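Local coordinates for penaeus monodon metallodensovirus major capsid protein (Penaeus monodon metallodensovirus, PDB 6WH7) that forms, in sixty copies, the icosahedral protein shell that probably encloses and protects the single-stranded DNA genome of a shrimp densovirus, at residues 53-58 with 304-309; 75-80 with 282-287; 82-85 with 89-92; 170-173 with 177-180; 186-191 with 339-344. One frame throughout, in Å; residues are numbered along the deposited sequence.

Contact 1. Residues 53-58 with 304-309; sequences IALSMV and WEQGVQ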
# COMPACT_ATOMS: atom_id res chain seq x y z
N ILE A 53 -24.69 48.94 68.56
CA ILE A 53 -24.65 47.61 69.16
C ILE A 53 -23.30 46.95 68.95
O ILE A 53 -22.78 46.29 69.86
CB ILE A 53 -25.79 46.74 68.62
CG1 ILE A 53 -27.13 47.20 69.17
CG2 ILE A 53 -25.57 45.29 68.96
CD1 ILE A 53 -28.28 46.46 68.59
N ALA A 54 -22.70 47.14 67.77
CA ALA A 54 -21.50 46.38 67.41
C ALA A 54 -20.39 46.55 68.44
O ALA A 54 -19.74 45.57 68.82
CB ALA A 54 -21.02 46.80 66.03
N LEU A 55 -20.16 47.78 68.89
CA LEU A 55 -19.09 48.03 69.84
C LEU A 55 -19.43 47.60 71.26
O LEU A 55 -18.52 47.30 72.03
CB LEU A 55 -18.72 49.51 69.84
CG LEU A 55 -17.97 50.02 68.62
CD1 LEU A 55 -17.92 51.52 68.67
CD2 LEU A 55 -16.58 49.46 68.64
N SER A 56 -20.71 47.57 71.62
CA SER A 56 -21.06 47.06 72.94
C SER A 56 -20.96 45.55 73.01
O SER A 56 -20.85 45.00 74.11
CB SER A 56 -22.47 47.50 73.31
OG SER A 56 -23.42 46.92 72.44
N MET A 57 -21.01 44.86 71.87
CA MET A 57 -20.92 43.41 71.85
C MET A 57 -19.51 42.88 71.65
O MET A 57 -19.31 41.68 71.78
CB MET A 57 -21.80 42.84 70.74
CG MET A 57 -23.27 42.86 71.03
SD MET A 57 -24.11 42.07 69.66
CE MET A 57 -23.51 40.40 69.87
N VAL A 58 -18.53 43.73 71.33
CA VAL A 58 -17.20 43.21 71.06
C VAL A 58 -16.59 42.69 72.35
O VAL A 58 -16.61 43.36 73.39
CB VAL A 58 -16.32 44.27 70.39
CG1 VAL A 58 -16.21 45.50 71.23
CG2 VAL A 58 -14.95 43.71 70.13
N TRP A 304 -18.71 49.36 77.58
CA TRP A 304 -19.93 50.11 77.83
C TRP A 304 -20.67 50.42 76.54
O TRP A 304 -20.13 50.34 75.44
CB TRP A 304 -19.59 51.38 78.58
CG TRP A 304 -18.99 51.08 79.89
CD1 TRP A 304 -17.67 51.06 80.20
CD2 TRP A 304 -19.69 50.71 81.08
NE1 TRP A 304 -17.50 50.72 81.51
CE2 TRP A 304 -18.72 50.50 82.07
CE3 TRP A 304 -21.03 50.56 81.41
CZ2 TRP A 304 -19.06 50.14 83.37
CZ3 TRP A 304 -21.36 50.19 82.68
CH2 TRP A 304 -20.38 49.99 83.65
N GLU A 305 -21.94 50.78 76.70
CA GLU A 305 -22.79 51.13 75.57
C GLU A 305 -22.25 52.35 74.84
O GLU A 305 -21.79 53.31 75.46
CB GLU A 305 -24.21 51.40 76.04
CG GLU A 305 -24.91 50.22 76.63
CD GLU A 305 -24.60 50.04 78.09
OE1 GLU A 305 -23.81 50.82 78.64
OE2 GLU A 305 -25.15 49.10 78.69
N GLN A 306 -22.33 52.32 73.52
CA GLN A 306 -22.00 53.49 72.74
C GLN A 306 -23.12 54.51 72.79
O GLN A 306 -24.27 54.20 73.12
CB GLN A 306 -21.71 53.12 71.29
CG GLN A 306 -20.48 52.30 71.12
CD GLN A 306 -19.27 52.98 71.68
OE1 GLN A 306 -19.13 54.19 71.60
NE2 GLN A 306 -18.37 52.20 72.26
N GLY A 307 -22.78 55.74 72.47
CA GLY A 307 -23.77 56.79 72.42
C GLY A 307 -23.93 57.48 73.75
O GLY A 307 -23.16 57.32 74.69
N VAL A 308 -24.99 58.29 73.81
CA VAL A 308 -25.29 59.02 75.03
C VAL A 308 -25.65 58.06 76.16
O VAL A 308 -25.50 58.40 77.33
CB VAL A 308 -26.42 60.03 74.76
CG1 VAL A 308 -26.74 60.83 75.99
CG2 VAL A 308 -26.02 60.93 73.63
N GLN A 309 -26.09 56.85 75.82
CA GLN A 309 -26.39 55.86 76.85
C GLN A 309 -25.18 55.57 77.72
O GLN A 309 -25.33 55.26 78.91
CB GLN A 309 -26.88 54.58 76.20
CG GLN A 309 -27.44 53.58 77.16
CD GLN A 309 -27.97 52.37 76.46
OE1 GLN A 309 -27.89 52.27 75.24
NE2 GLN A 309 -28.57 51.47 77.21
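S56, near the end of the short, weakly bonded helix 53-57, draws its backbone up to that of E305 in the loop 304-309, the two CA atoms lying 5.1 Å apart with no hydrogen bond joining the segments. The side-chain contact belongs mainly to L55 and Q306, which cross obliquely. L55 CB sits 3.5 Å from Q306 CG, and the leucine's CD1 branch reaches the amide carbon, Q306 CD, at 3.6 Å. Q306 is bent about its CB-CG bond (chi2 -57°), which folds its amide back over L55 instead of letting the chain run straight on. L55 thus lies along Q306 CG and the amide, whose polar atoms bond to a second subunit: Q306 OE1 accepts from the backbone N of K65 there, and Q306 NE2 gives to the O of A63. With both ends of the amide gripped, its rotation is fixed. S56 contributes bulk, its CB 4.3 Å from E305 CA. Its hydroxyl turns back to its own helix (chi1 65°) and gives a 2.7 Å bond from S56 OG to I53 O, a carbonyl that also accepts from M57 N. E305 leaves the backbone away from the helix; its OE2 forms salt bridges with K117 and with R352 of a third subunit, positive charges that should help keep it ionised, and OE1 bonds to H315. The helix leads into strand 59-75, and the loop joins strand 287-302 to helix 312-318, so the contact lies beyond one end of two paired strands, buried where three subunits meet.

Contact 2. Residues 75-80 with 282-287; sequences LTPTEM and DGQFKL
A first torsion of -58° sets Q284 CG beside the backbone N, and a bend at chi2 (-68°) then brings the amide round against the P77 ring. The nearest pair is Q284 NE2 and P77 CG at 3.3 Å; the glutamine's methylene follows, with Q284 CG 3.9 Å from the same P77 CG and 4.0 Å from P77 CD. It is a van der Waals contact: the flank of the pyrrolidine rests against the bent glutamine chain, with no hydrogen bond between the segments. P77 is buried, whereas Q284 is partly exposed and also lies on P277 and R279. Further along, L75 and L287 approach each other only loosely, CA to CA 7.1 Å. The turn carrying P77 is tied from within. E79 uses the anti lone pair of OE2 to take a nearly straight bond from T76 N (171°), with T76 OG1 adding a weak one to the same oxygen. The other carboxylate oxygen, E79 OE1, pairs with K173, so the acid is held at both ends. Next to Q284, F285 meets F151 of a fourth subunit. The order of strands is that of the viral jelly roll: 75-80 makes the turn from strand B (59-75) to strand C (79-83), and 282-287 is the end of the loop leading from H (270-274) to I (287-302).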
# COMPACT_ATOMS: atom_id res chain seq x y z
N LEU A 75 4.01 17.13 105.75
CA LEU A 75 2.79 16.47 105.30
C LEU A 75 2.97 14.97 105.50
O LEU A 75 3.82 14.36 104.85
CB LEU A 75 2.52 16.81 103.83
CG LEU A 75 1.18 16.42 103.23
CD1 LEU A 75 0.12 17.32 103.80
CD2 LEU A 75 1.20 16.48 101.72
N THR A 76 2.20 14.39 106.40
CA THR A 76 2.24 12.96 106.62
C THR A 76 1.49 12.26 105.49
O THR A 76 0.79 12.90 104.71
CB THR A 76 1.64 12.62 107.99
OG1 THR A 76 0.27 13.00 108.03
CG2 THR A 76 2.39 13.35 109.07
N PRO A 77 1.65 10.94 105.35
CA PRO A 77 0.96 10.25 104.25
C PRO A 77 -0.54 10.20 104.38
O PRO A 77 -1.22 9.93 103.39
CB PRO A 77 1.57 8.84 104.29
CG PRO A 77 2.01 8.69 105.68
CD PRO A 77 2.54 10.02 106.07
N THR A 78 -1.09 10.43 105.57
CA THR A 78 -2.53 10.45 105.74
C THR A 78 -3.13 11.77 105.29
O THR A 78 -4.19 11.80 104.66
CB THR A 78 -2.89 10.16 107.19
OG1 THR A 78 -2.39 8.87 107.55
CG2 THR A 78 -4.38 10.18 107.40
N GLU A 79 -2.48 12.87 105.62
CA GLU A 79 -2.93 14.20 105.25
C GLU A 79 -2.52 14.53 103.82
O GLU A 79 -1.57 13.97 103.27
CB GLU A 79 -2.39 15.22 106.24
CG GLU A 79 -0.90 15.23 106.33
CD GLU A 79 -0.38 16.05 107.50
OE1 GLU A 79 -1.16 16.81 108.08
OE2 GLU A 79 0.81 15.94 107.82
N MET A 80 -3.26 15.45 103.20
CA MET A 80 -3.03 15.85 101.82
C MET A 80 -3.10 17.36 101.72
O MET A 80 -3.73 18.03 102.53
CB MET A 80 -4.06 15.23 100.88
CG MET A 80 -5.40 15.90 100.99
SD MET A 80 -6.76 14.96 100.32
CE MET A 80 -7.22 14.07 101.78
N ASP A 282 11.02 4.09 113.21
CA ASP A 282 9.91 4.64 113.97
C ASP A 282 9.16 5.65 113.11
O ASP A 282 9.68 6.74 112.82
CB ASP A 282 10.40 5.27 115.28
CG ASP A 282 11.53 6.27 115.06
OD1 ASP A 282 12.05 6.35 113.93
OD2 ASP A 282 11.89 6.98 116.03
N GLY A 283 7.96 5.30 112.68
CA GLY A 283 7.15 6.24 111.93
C GLY A 283 7.44 6.25 110.44
O GLY A 283 7.86 5.25 109.85
N GLN A 284 7.23 7.41 109.83
CA GLN A 284 7.23 7.59 108.39
C GLN A 284 8.38 8.50 107.99
O GLN A 284 8.88 9.28 108.80
CB GLN A 284 5.92 8.21 107.92
CG GLN A 284 4.67 7.45 108.27
CD GLN A 284 4.56 6.13 107.55
OE1 GLN A 284 4.84 5.08 108.10
NE2 GLN A 284 4.13 6.19 106.30
N PHE A 285 8.81 8.39 106.74
CA PHE A 285 9.63 9.44 106.17
C PHE A 285 8.86 10.74 106.15
O PHE A 285 7.68 10.79 105.80
CB PHE A 285 10.07 9.11 104.74
CG PHE A 285 11.17 8.12 104.66
CD1 PHE A 285 12.00 7.91 105.73
CD2 PHE A 285 11.40 7.42 103.51
CE1 PHE A 285 13.02 7.00 105.65
CE2 PHE A 285 12.43 6.50 103.43
CZ PHE A 285 13.24 6.29 104.50
N LYS A 286 9.54 11.82 106.53
CA LYS A 286 8.98 13.15 106.37
C LYS A 286 9.48 13.66 105.03
O LYS A 286 10.66 13.98 104.88
CB LYS A 286 9.39 14.04 107.53
CG LYS A 286 8.80 13.60 108.85
CD LYS A 286 9.15 14.56 109.97
CE LYS A 286 8.40 14.20 111.24
NZ LYS A 286 8.95 12.98 111.89
N LEU A 287 8.59 13.73 104.06
CA LEU A 287 8.93 14.11 102.70
C LEU A 287 8.45 15.53 102.46
O LEU A 287 7.34 15.90 102.84
CB LEU A 287 8.30 13.18 101.68
CG LEU A 287 8.76 11.73 101.73
CD1 LEU A 287 7.97 10.89 100.74
CD2 LEU A 287 10.24 11.66 101.43

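Contact 3. Residues 82-85 with 89-92; sequences VIPW and RFYC
F90 and P84 meet at about a right angle, the proline ring's CG standing 3.6 Å from F90 CD1. With its CG anti to the backbone N (chi1 179°), F90 reaches back from the helix to the chain that precedes it, and one face of its ring receives the P84-W85 peptide, P84 C lying toward the rim. I83 CG2 comes in obliquely at F90 CZ, 4.3 Å away. P84 centres an inverse gamma turn, which swings the chain out of strand 79-83 just ahead of W85. This is where strand C of the jelly roll gives way to the short helix 88-92 on the path to strand D, and the helix sends its aromatics between the two sheets: F90 onto L293 and T295, Y91 onto V124 and I297. Y91 and W85 lie side by side, pointing the same way. The tyrosine hydroxyl gives its proton to the backbone of W85, OH to O 2.6 Å, on a carbonyl lone pair and in the carbonyl plane (C=O...donor angle 124°). The same OH sits at the edge of the indole, beside W85 CE3. That buried carbonyl and phenol satisfy each other, while the indole N-H bonds to A269 O and the W85 ring stacks on H271.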
# COMPACT_ATOMS: atom_id res chain seq x y z
N VAL A 82 -4.60 20.45 99.77
CA VAL A 82 -5.80 20.73 99.00
C VAL A 82 -5.48 21.89 98.07
O VAL A 82 -5.16 22.99 98.52
CB VAL A 82 -6.98 21.08 99.92
CG1 VAL A 82 -8.21 21.38 99.11
CG2 VAL A 82 -7.22 19.94 100.88
N ILE A 83 -5.54 21.64 96.77
CA ILE A 83 -5.24 22.69 95.81
C ILE A 83 -6.50 23.52 95.65
O ILE A 83 -7.47 23.04 95.05
CB ILE A 83 -4.78 22.12 94.46
CG1 ILE A 83 -3.71 21.05 94.66
CG2 ILE A 83 -4.24 23.22 93.58
CD1 ILE A 83 -2.54 21.52 95.40
N PRO A 84 -6.54 24.75 96.13
CA PRO A 84 -7.75 25.57 96.01
C PRO A 84 -7.91 26.12 94.60
O PRO A 84 -8.12 27.31 94.40
CB PRO A 84 -7.50 26.68 97.03
CG PRO A 84 -6.05 26.84 97.02
CD PRO A 84 -5.45 25.50 96.77
N TRP A 85 -7.82 25.24 93.62
CA TRP A 85 -7.77 25.65 92.23
C TRP A 85 -9.15 25.90 91.68
O TRP A 85 -9.28 26.28 90.52
CB TRP A 85 -7.06 24.59 91.40
CG TRP A 85 -7.95 23.45 91.04
CD1 TRP A 85 -8.50 22.54 91.87
CD2 TRP A 85 -8.29 23.05 89.71
NE1 TRP A 85 -9.24 21.63 91.16
CE2 TRP A 85 -9.11 21.92 89.82
CE3 TRP A 85 -8.00 23.55 88.44
CZ2 TRP A 85 -9.64 21.28 88.72
CZ3 TRP A 85 -8.53 22.91 87.35
CH2 TRP A 85 -9.34 21.79 87.49
N ARG A 89 -10.16 33.45 93.69
CA ARG A 89 -9.09 34.17 94.37
C ARG A 89 -7.74 33.53 94.17
O ARG A 89 -6.71 34.19 94.33
CB ARG A 89 -9.43 34.24 95.85
CG ARG A 89 -8.51 35.07 96.66
CD ARG A 89 -8.92 35.00 98.09
NE ARG A 89 -10.24 35.57 98.30
CZ ARG A 89 -10.45 36.85 98.57
NH1 ARG A 89 -9.43 37.68 98.68
NH2 ARG A 89 -11.68 37.30 98.76
N PHE A 90 -7.71 32.25 93.80
CA PHE A 90 -6.46 31.53 93.62
C PHE A 90 -5.70 32.05 92.41
O PHE A 90 -4.48 32.19 92.45
CB PHE A 90 -6.79 30.04 93.49
CG PHE A 90 -5.61 29.16 93.27
CD1 PHE A 90 -4.76 28.84 94.30
CD2 PHE A 90 -5.41 28.56 92.05
CE1 PHE A 90 -3.70 28.01 94.10
CE2 PHE A 90 -4.35 27.72 91.85
CZ PHE A 90 -3.50 27.44 92.87
N TYR A 91 -6.41 32.30 91.31
CA TYR A 91 -5.78 32.66 90.05
C TYR A 91 -5.49 34.15 89.90
O TYR A 91 -4.41 34.53 89.44
CB TYR A 91 -6.68 32.20 88.92
CG TYR A 91 -6.85 30.72 88.91
CD1 TYR A 91 -5.97 29.91 88.24
CD2 TYR A 91 -7.89 30.13 89.61
CE1 TYR A 91 -6.12 28.56 88.23
CE2 TYR A 91 -8.04 28.79 89.61
CZ TYR A 91 -7.16 28.00 88.92
OH TYR A 91 -7.31 26.64 88.91
N CYS A 92 -6.45 35.00 90.24
CA CYS A 92 -6.36 36.42 89.95
C CYS A 92 -5.91 37.25 91.14
O CYS A 92 -5.89 38.48 91.04
CB CYS A 92 -7.69 36.92 89.40
SG CYS A 92 -9.12 36.35 90.27

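Contact 4. Residues 170-173 with 177-180; sequences VYPK and VWPV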
# COMPACT_ATOMS: atom_id res chain seq x y z
N VAL A 170 -14.12 19.50 101.99
CA VAL A 170 -12.81 19.25 102.58
C VAL A 170 -12.55 20.29 103.66
O VAL A 170 -12.69 21.49 103.41
CB VAL A 170 -11.71 19.29 101.51
CG1 VAL A 170 -10.39 19.12 102.13
CG2 VAL A 170 -11.94 18.21 100.49
N TYR A 171 -12.18 19.83 104.83
CA TYR A 171 -11.96 20.68 105.98
C TYR A 171 -10.49 20.69 106.37
O TYR A 171 -9.77 19.72 106.10
CB TYR A 171 -12.77 20.21 107.18
CG TYR A 171 -14.26 20.29 107.00
CD1 TYR A 171 -14.95 21.42 107.36
CD2 TYR A 171 -14.97 19.23 106.46
CE1 TYR A 171 -16.31 21.50 107.20
CE2 TYR A 171 -16.32 19.30 106.29
CZ TYR A 171 -16.99 20.43 106.66
OH TYR A 171 -18.35 20.51 106.50
N PRO A 172 -10.01 21.76 106.98
CA PRO A 172 -8.65 21.74 107.52
C PRO A 172 -8.52 20.78 108.68
O PRO A 172 -9.50 20.35 109.29
CB PRO A 172 -8.43 23.19 107.97
CG PRO A 172 -9.77 23.72 108.18
CD PRO A 172 -10.64 23.08 107.16
N LYS A 173 -7.28 20.44 109.00
CA LYS A 173 -7.00 19.61 110.15
C LYS A 173 -7.40 20.33 111.43
O LYS A 173 -7.60 21.55 111.45
CB LYS A 173 -5.53 19.24 110.23
CG LYS A 173 -5.06 18.30 109.18
CD LYS A 173 -3.57 18.29 109.21
CE LYS A 173 -3.06 17.88 110.58
NZ LYS A 173 -1.58 17.92 110.66
N VAL A 177 -5.59 25.67 110.32
CA VAL A 177 -6.59 26.53 109.71
C VAL A 177 -6.08 26.91 108.33
O VAL A 177 -4.91 26.72 108.00
CB VAL A 177 -6.88 27.77 110.57
CG1 VAL A 177 -5.76 28.78 110.48
CG2 VAL A 177 -8.22 28.35 110.21
N TRP A 178 -6.98 27.45 107.51
CA TRP A 178 -6.72 27.75 106.11
C TRP A 178 -6.84 29.25 105.86
O TRP A 178 -7.90 29.74 105.44
CB TRP A 178 -7.69 27.00 105.20
CG TRP A 178 -7.43 25.55 105.13
CD1 TRP A 178 -6.40 24.88 105.69
CD2 TRP A 178 -8.22 24.58 104.44
NE1 TRP A 178 -6.49 23.55 105.40
CE2 TRP A 178 -7.60 23.34 104.63
CE3 TRP A 178 -9.39 24.64 103.68
CZ2 TRP A 178 -8.11 22.17 104.09
CZ3 TRP A 178 -9.89 23.48 103.15
CH2 TRP A 178 -9.25 22.26 103.36
N PRO A 179 -5.78 30.01 106.12
CA PRO A 179 -5.83 31.45 105.85
C PRO A 179 -6.05 31.71 104.37
O PRO A 179 -5.45 31.06 103.51
CB PRO A 179 -4.46 31.94 106.31
CG PRO A 179 -4.02 30.94 107.29
CD PRO A 179 -4.52 29.64 106.77
N VAL A 180 -6.92 32.67 104.07
CA VAL A 180 -7.17 32.97 102.67
C VAL A 180 -6.00 33.74 102.09
O VAL A 180 -5.83 33.77 100.87
CB VAL A 180 -8.48 33.76 102.50
CG1 VAL A 180 -8.29 35.21 102.86
CG2 VAL A 180 -9.03 33.60 101.14
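P172 sits on the face of the W178 indole in a CH-pi contact between two parts of the broken strand 169-179, which lie either side of a loop that bulges out of the strand and returns to the same neighbour. This strand lies at the edge of a small three-stranded sheet beside the capsid jelly roll, and both parts bond to its middle strand, V170 to I344 and W178 to I341 through their backbones. The tight part is the proline: P172 CB stands 3.4 Å from the centroid of the five-membered ring, 16° off the normal. The CD carbon of the same proline leans over the shared bond, 3.9 Å from W178 CD2. W178 reaches this place because its CG is anti to its own carbonyl carbon (chi1 -71°), which carries the indole across to the other part of the strand. There the V170 and Y171 carbonyls come at the ring obliquely. Things are looser on the solvent side. Y171 and V177 are exposed, and both point away from the other part of the strand; V177 lends little more than its backbone, its CA 4.2 Å from P172 CB. W178 itself is buried, its ring reaching V82 of strand 79-83 and its N-H bonded to V189 O. At the far end of the indole, V170 CG1 meets the ring edge in plane, 3.6 Å from W178 CH2.

Contact 5. Residues 186-191 with 339-344; sequences LDYVAS and SKINNI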
# COMPACT_ATOMS: atom_id res chain seq x y z
N LEU A 186 0.82 26.42 98.73
CA LEU A 186 -0.27 25.48 98.94
C LEU A 186 0.01 24.83 100.28
O LEU A 186 0.75 23.85 100.38
CB LEU A 186 -0.30 24.48 97.80
CG LEU A 186 -0.44 25.12 96.42
CD1 LEU A 186 -0.13 24.13 95.33
CD2 LEU A 186 -1.83 25.66 96.24
N ASP A 187 -0.58 25.40 101.32
CA ASP A 187 -0.46 24.91 102.68
C ASP A 187 -1.73 24.30 103.23
O ASP A 187 -1.74 23.90 104.40
CB ASP A 187 0.03 26.02 103.60
CG ASP A 187 -0.85 27.23 103.55
OD1 ASP A 187 -1.72 27.30 102.66
OD2 ASP A 187 -0.68 28.12 104.41
N TYR A 188 -2.82 24.24 102.46
CA TYR A 188 -4.07 23.79 103.05
C TYR A 188 -4.01 22.28 103.16
O TYR A 188 -4.01 21.57 102.16
CB TYR A 188 -5.26 24.22 102.20
CG TYR A 188 -5.44 25.70 102.04
CD1 TYR A 188 -5.02 26.58 103.01
CD2 TYR A 188 -6.11 26.22 100.95
CE1 TYR A 188 -5.20 27.93 102.87
CE2 TYR A 188 -6.30 27.56 100.81
CZ TYR A 188 -5.85 28.41 101.77
OH TYR A 188 -6.04 29.76 101.64
N VAL A 189 -4.01 21.78 104.39
CA VAL A 189 -3.84 20.37 104.66
C VAL A 189 -5.15 19.81 105.17
O VAL A 189 -5.79 20.40 106.06
CB VAL A 189 -2.69 20.11 105.66
CG1 VAL A 189 -1.38 20.48 105.06
CG2 VAL A 189 -2.89 20.91 106.89
N ALA A 190 -5.57 18.70 104.60
CA ALA A 190 -6.73 17.97 105.05
C ALA A 190 -6.31 16.56 105.42
O ALA A 190 -5.54 15.93 104.70
CB ALA A 190 -7.80 17.92 103.98
N SER A 191 -6.80 16.09 106.55
CA SER A 191 -6.56 14.72 106.98
C SER A 191 -7.82 13.92 106.70
O SER A 191 -8.84 14.11 107.36
CB SER A 191 -6.19 14.67 108.46
OG SER A 191 -5.97 13.34 108.88
N SER A 339 -10.49 35.73 107.96
CA SER A 339 -9.71 35.50 106.76
C SER A 339 -9.52 34.03 106.44
O SER A 339 -8.73 33.69 105.56
CB SER A 339 -8.34 36.18 106.90
OG SER A 339 -7.51 35.90 105.79
N LYS A 340 -10.20 33.14 107.16
CA LYS A 340 -9.86 31.73 107.18
C LYS A 340 -10.92 30.92 106.45
O LYS A 340 -12.12 31.11 106.69
CB LYS A 340 -9.72 31.27 108.63
CG LYS A 340 -8.58 31.99 109.32
CD LYS A 340 -8.48 31.69 110.79
CE LYS A 340 -7.23 32.31 111.38
NZ LYS A 340 -7.35 33.79 111.47
N ILE A 341 -10.48 30.04 105.56
CA ILE A 341 -11.38 29.20 104.79
C ILE A 341 -11.91 28.09 105.68
O ILE A 341 -11.13 27.34 106.28
CB ILE A 341 -10.68 28.62 103.55
CG1 ILE A 341 -10.21 29.73 102.63
CG2 ILE A 341 -11.62 27.72 102.80
CD1 ILE A 341 -9.35 29.26 101.51
N ASN A 342 -13.23 27.97 105.77
CA ASN A 342 -13.84 26.96 106.63
C ASN A 342 -13.76 25.58 106.00
O ASN A 342 -13.41 24.60 106.67
CB ASN A 342 -15.28 27.33 106.92
CG ASN A 342 -15.40 28.54 107.79
OD1 ASN A 342 -14.48 28.85 108.55
ND2 ASN A 342 -16.50 29.26 107.67
N ASN A 343 -14.10 25.49 104.73
CA ASN A 343 -14.02 24.24 104.00
C ASN A 343 -13.94 24.57 102.52
O ASN A 343 -14.25 25.69 102.10
CB ASN A 343 -15.21 23.33 104.32
CG ASN A 343 -16.55 23.97 104.01
OD1 ASN A 343 -16.73 24.62 102.99
ND2 ASN A 343 -17.49 23.82 104.93
N ILE A 344 -13.50 23.60 101.73
CA ILE A 344 -13.45 23.73 100.29
C ILE A 344 -14.31 22.64 99.69
O ILE A 344 -14.11 21.45 99.97
CB ILE A 344 -12.02 23.68 99.74
CG1 ILE A 344 -11.24 24.91 100.19
CG2 ILE A 344 -12.04 23.62 98.24
CD1 ILE A 344 -9.78 24.85 99.86
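Apolar contacts make up this meeting, between the ring of Y188 and the tips of I341 and I344, each isoleucine crossing the tyrosine at about a right angle. I341 does more of the touching: its CD1 lies 3.6 Å from Y188 CE2 and 3.4 Å from Y188 OH, near the outer end of the ring. I344 CD1 arrives closer to the root, 4.1 Å from Y188 CD2. Both methyls approach obliquely. CD1 is anti to CA in both isoleucines (chi2 172°), and this length lets the terminal methyls reach the ring although the nearest CA atoms, of Y188 and I341, are 9.3 Å apart. Aromatic packing is added by W178, stacked with the Y188 ring. The polar interaction is the tyrosine's own: Y188 OH probably bonds to P179 O. Backbone bonds then hold each side in a different sheet. Y188 pairs with V82 and A190 with M80, while N342 pairs with S335. Strand 189-191 thus extends the CHEF sheet of the jelly roll beyond strand C, and residues 340-344 belong to the small sheet packed beside it, with Y188 packed between the two.

In the fold
Contact 3 is near the centre of the chain, with contacts 4 and 5 beside it, whereas contacts 1 and 2 lie about 58 Å apart, centre to centre, on opposite sides of that centre. Contact 3 is inside the barrel; contacts 4 and 5, with centres about 2 Å apart, share the small sheet, contact 4 reaching out to solvent and contact 5 staying buried. Strand 79-83 serves contacts 2 and 3 and borders strand 189-191 of contact 5. Aromatic rings dominate contacts 3, 4 and 5. At the ends the chemistry changes: 53-58 with 304-309 lies buried among other subunits, which bind its amide and carboxylate, and 75-80 with 282-287 is mainly a proline-glutamine touch beside an intersubunit phenylalanine pair.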